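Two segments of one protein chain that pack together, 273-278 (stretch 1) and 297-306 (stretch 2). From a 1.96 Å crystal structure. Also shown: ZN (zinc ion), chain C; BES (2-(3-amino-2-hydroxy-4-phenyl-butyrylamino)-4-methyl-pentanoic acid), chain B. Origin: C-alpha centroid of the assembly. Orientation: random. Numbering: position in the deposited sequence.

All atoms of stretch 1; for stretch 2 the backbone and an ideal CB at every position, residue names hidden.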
# COMPACT_ATOMS: atom_id res chain seq x y z
N TYR A 273 -1.44 -2.10 6.95
CA TYR A 273 -1.80 -1.83 5.56
C TYR A 273 -2.65 -2.95 5.04
O TYR A 273 -2.86 -3.95 5.74
CB TYR A 273 -0.55 -1.61 4.71
CG TYR A 273 0.29 -0.46 5.21
CD1 TYR A 273 0.07 0.83 4.76
CD2 TYR A 273 1.28 -0.66 6.16
CE1 TYR A 273 0.82 1.89 5.24
CE2 TYR A 273 2.03 0.39 6.64
CZ TYR A 273 1.80 1.66 6.18
OH TYR A 273 2.56 2.71 6.66
N GLY A 274 -3.18 -2.79 3.83
CA GLY A 274 -4.01 -3.81 3.22
C GLY A 274 -3.04 -4.84 2.67
O GLY A 274 -3.29 -6.04 2.73
N GLY A 275 -1.90 -4.37 2.18
CA GLY A 275 -0.91 -5.27 1.63
C GLY A 275 0.38 -4.55 1.33
O GLY A 275 0.40 -3.32 1.33
N MET A 276 1.45 -5.31 1.10
CA MET A 276 2.74 -4.71 0.72
C MET A 276 3.34 -5.68 -0.26
O MET A 276 3.44 -6.88 0.03
CB MET A 276 3.67 -4.55 1.92
CG MET A 276 5.06 -4.05 1.56
SD MET A 276 5.08 -2.45 0.69
CE MET A 276 6.57 -2.59 -0.30
N GLU A 277 3.74 -5.15 -1.41
CA GLU A 277 4.18 -5.93 -2.56
C GLU A 277 5.64 -6.38 -2.51
O GLU A 277 6.32 -6.32 -3.53
CB GLU A 277 3.97 -5.08 -3.82
CG GLU A 277 4.92 -3.85 -3.95
CD GLU A 277 4.36 -2.54 -3.34
OE1 GLU A 277 3.45 -2.58 -2.49
OE2 GLU A 277 4.85 -1.45 -3.73
N SER A 278 6.14 -6.85 -1.37
CA SER A 278 7.49 -7.38 -1.34
C SER A 278 7.60 -8.50 -2.33
O SER A 278 6.76 -9.40 -2.32
CB SER A 278 7.86 -7.92 0.04
OG SER A 278 8.00 -6.86 0.95
N UNK A 297 -9.27 -8.43 -4.47
CA UNK A 297 -8.71 -7.51 -5.43
C UNK A 297 -7.45 -6.86 -4.83
O UNK A 297 -6.53 -6.47 -5.55
CB UNK A 297 -9.74 -6.45 -5.83
N UNK A 298 -7.39 -6.78 -3.51
CA UNK A 298 -6.17 -6.31 -2.87
C UNK A 298 -5.00 -7.17 -3.32
O UNK A 298 -3.85 -6.72 -3.34
CB UNK A 298 -6.31 -6.33 -1.35
N UNK A 299 -5.30 -8.43 -3.67
CA UNK A 299 -4.26 -9.30 -4.21
C UNK A 299 -3.96 -8.99 -5.69
O UNK A 299 -2.82 -9.07 -6.11
CB UNK A 299 -4.68 -10.76 -4.06
N UNK A 300 -4.96 -8.64 -6.49
CA UNK A 300 -4.70 -8.16 -7.85
C UNK A 300 -3.82 -6.91 -7.81
O UNK A 300 -2.99 -6.70 -8.69
CB UNK A 300 -6.01 -7.86 -8.58
N UNK A 301 -4.03 -6.07 -6.80
CA UNK A 301 -3.20 -4.89 -6.60
C UNK A 301 -1.74 -5.24 -6.34
O UNK A 301 -0.87 -4.83 -7.08
CB UNK A 301 -3.75 -4.06 -5.44
N UNK A 302 -1.46 -6.00 -5.29
CA UNK A 302 -0.08 -6.36 -4.97
C UNK A 302 0.54 -7.14 -6.12
O UNK A 302 1.73 -7.02 -6.39
CB UNK A 302 -0.02 -7.18 -3.68
N UNK A 303 -0.26 -7.96 -6.80
CA UNK A 303 0.25 -8.71 -7.93
C UNK A 303 0.69 -7.79 -9.06
O UNK A 303 1.71 -8.03 -9.69
CB UNK A 303 -0.81 -9.69 -8.43
N UNK A 304 -0.10 -6.77 -9.37
CA UNK A 304 0.27 -5.86 -10.46
C UNK A 304 1.58 -5.13 -10.16
O UNK A 304 2.36 -4.82 -11.08
CB UNK A 304 -0.85 -4.84 -10.70
N UNK A 305 1.86 -4.88 -8.88
CA UNK A 305 3.12 -4.26 -8.47
C UNK A 305 4.33 -5.04 -8.99
O UNK A 305 5.41 -4.47 -9.23
CB UNK A 305 3.18 -4.16 -6.94
N UNK A 306 4.15 -6.34 -9.19
CA UNK A 306 5.26 -7.16 -9.69
C UNK A 306 5.86 -6.48 -10.91
O UNK A 306 7.08 -6.45 -11.08
CB UNK A 306 4.80 -8.58 -10.03
ZN ZN C . 0.26 -0.30 -4.19
N2 BES B . 2.92 -0.68 -0.55
C1 BES B . 1.61 -0.07 -0.68
C6 BES B . 1.17 0.53 0.65
C7 BES B . 2.11 1.64 1.06
C8 BES B . 2.48 2.61 0.13
C12 BES B . 2.62 1.69 2.35
C9 BES B . 3.35 3.63 0.50
C11 BES B . 3.49 2.71 2.72
C10 BES B . 3.86 3.69 1.79
C2 BES B . 0.57 -1.08 -1.18
O2 BES B . 0.90 -1.72 -2.42
C3 BES B . -0.72 -0.35 -1.32
O3 BES B . -0.90 0.46 -2.24
N1 BES B . -1.55 -0.68 -0.35
C4 BES B . -2.90 -0.20 -0.12
C13 BES B . -3.77 -1.28 -0.74
C14 BES B . -4.78 -0.73 -1.73
C15 BES B . -5.23 -1.83 -2.69
C16 BES B . -4.23 0.47 -2.50
C5 BES B . -3.10 -0.20 1.37
O1 BES B . -3.94 0.59 1.87
O4 BES B . -2.42 -0.99 2.06

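All ten positions of stretch 2 have helical phi/psi values, so their side chains fan out around one axis and only some can meet stretch 1.

At position 297 the ideal CB has nothing of stretch 1 within 5.5 Å, so many residues would serve; Asp 297 is deposited.

Position 298 directs CA-to-CB toward stretch 1, its ideal CB 5.1 Å from Gly 274 O. The two glycines opposite offer backbone without side chains, which suits a small or medium apolar group. Val 298, chi1 t, places CG1 3.8 Å from Gly 274 O.

Positions 299 and 300 have no atom of stretch 1 within 5.5 Å of their ideal CBs and are undetermined from this side; they hold Ile 299 and Ala 300.

At position 301 CA-to-CB points sideways, and the visible clue is the zinc ion. The ideal CB of 301 is 5.6 Å from ZN, which suits His, with Glu only when fully extended; Asp and Cys would fall short. His 301, chi1 t, binds the metal with NE2 at 2.2 Å from ZN.

Position 302 also points sideways, but its ideal CB is 4.5 Å from Glu 277 CB. The room left by the missing side chain of Gly 275 admits a long side chain; the nearby Glu 277 carboxylate would make Gln, Lys or Arg plausible guesses. The deposited Glu 302, chi1 and chi2 both m, brings OE1 to 3.1 Å from Gly 275 CA, where an ideal CB on the glycine would clash at 2.2 Å. Its OE2 approaches Glu 277 N at 3.2 Å, but the angle is too poor for a hydrogen bond. Glu 302 OE2 also lies 3.5 Å from Glu 277 OE1, a close pair of like charges.

Positions 303 and 304 again lack stretch 1 neighbours near their ideal CBs, leaving the choice open; Leu 303 and Ala 304 occupy them.

Position 305 points toward stretch 1, its ideal CB a tight 3.4 Å from Glu 277 CB. One turn after 301, it favours a metal ligand: its ideal CB, 5.6 Å from ZN, suits His, or Glu at full stretch. His 305 coordinates through NE2, 2.0 Å from ZN; Glu 277 CD lies over one ring face, 3.3 Å from His 305 CD2.

Position 306 points away and has nothing of stretch 1 within 5.5 Å of its ideal CB, so stretch 1 does not narrow the choice. Ser 306 donates from OG to Leu 303 O at 3.0 Å.

Stretch 2 297-306: DVIAHELAHS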
# COMPACT_ATOMS: atom_id res chain seq x y z
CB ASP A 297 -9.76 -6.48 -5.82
CG ASP A 297 -11.10 -7.13 -6.15
OD1 ASP A 297 -11.13 -8.37 -6.34
OD2 ASP A 297 -12.12 -6.41 -6.20
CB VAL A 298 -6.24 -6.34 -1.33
CG1 VAL A 298 -4.89 -5.94 -0.72
CG2 VAL A 298 -7.36 -5.41 -0.83
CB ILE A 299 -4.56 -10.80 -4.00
CG1 ILE A 299 -4.79 -11.12 -2.52
CG2 ILE A 299 -3.38 -11.62 -4.48
CD1 ILE A 299 -3.53 -10.95 -1.66
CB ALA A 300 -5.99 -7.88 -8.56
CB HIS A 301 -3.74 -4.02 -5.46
CG HIS A 301 -3.04 -2.70 -5.35
ND1 HIS A 301 -3.45 -1.57 -6.02
CD2 HIS A 301 -1.91 -2.35 -4.68
CE1 HIS A 301 -2.62 -0.57 -5.76
NE2 HIS A 301 -1.67 -1.02 -4.95
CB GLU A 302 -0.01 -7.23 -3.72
CG GLU A 302 -0.78 -6.69 -2.52
CD GLU A 302 -0.35 -5.31 -2.11
OE1 GLU A 302 -1.13 -4.64 -1.41
OE2 GLU A 302 0.76 -4.89 -2.52
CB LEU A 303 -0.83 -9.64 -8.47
CG LEU A 303 -0.51 -10.29 -9.82
CD1 LEU A 303 0.68 -11.23 -9.67
CD2 LEU A 303 -1.74 -11.05 -10.31
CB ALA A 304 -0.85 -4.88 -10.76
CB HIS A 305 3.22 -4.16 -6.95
CG HIS A 305 2.69 -2.87 -6.41
ND1 HIS A 305 3.13 -1.65 -6.85
CD2 HIS A 305 1.77 -2.62 -5.44
CE1 HIS A 305 2.48 -0.69 -6.20
NE2 HIS A 305 1.66 -1.26 -5.34
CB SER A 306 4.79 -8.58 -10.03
OG SER A 306 4.32 -9.22 -8.87
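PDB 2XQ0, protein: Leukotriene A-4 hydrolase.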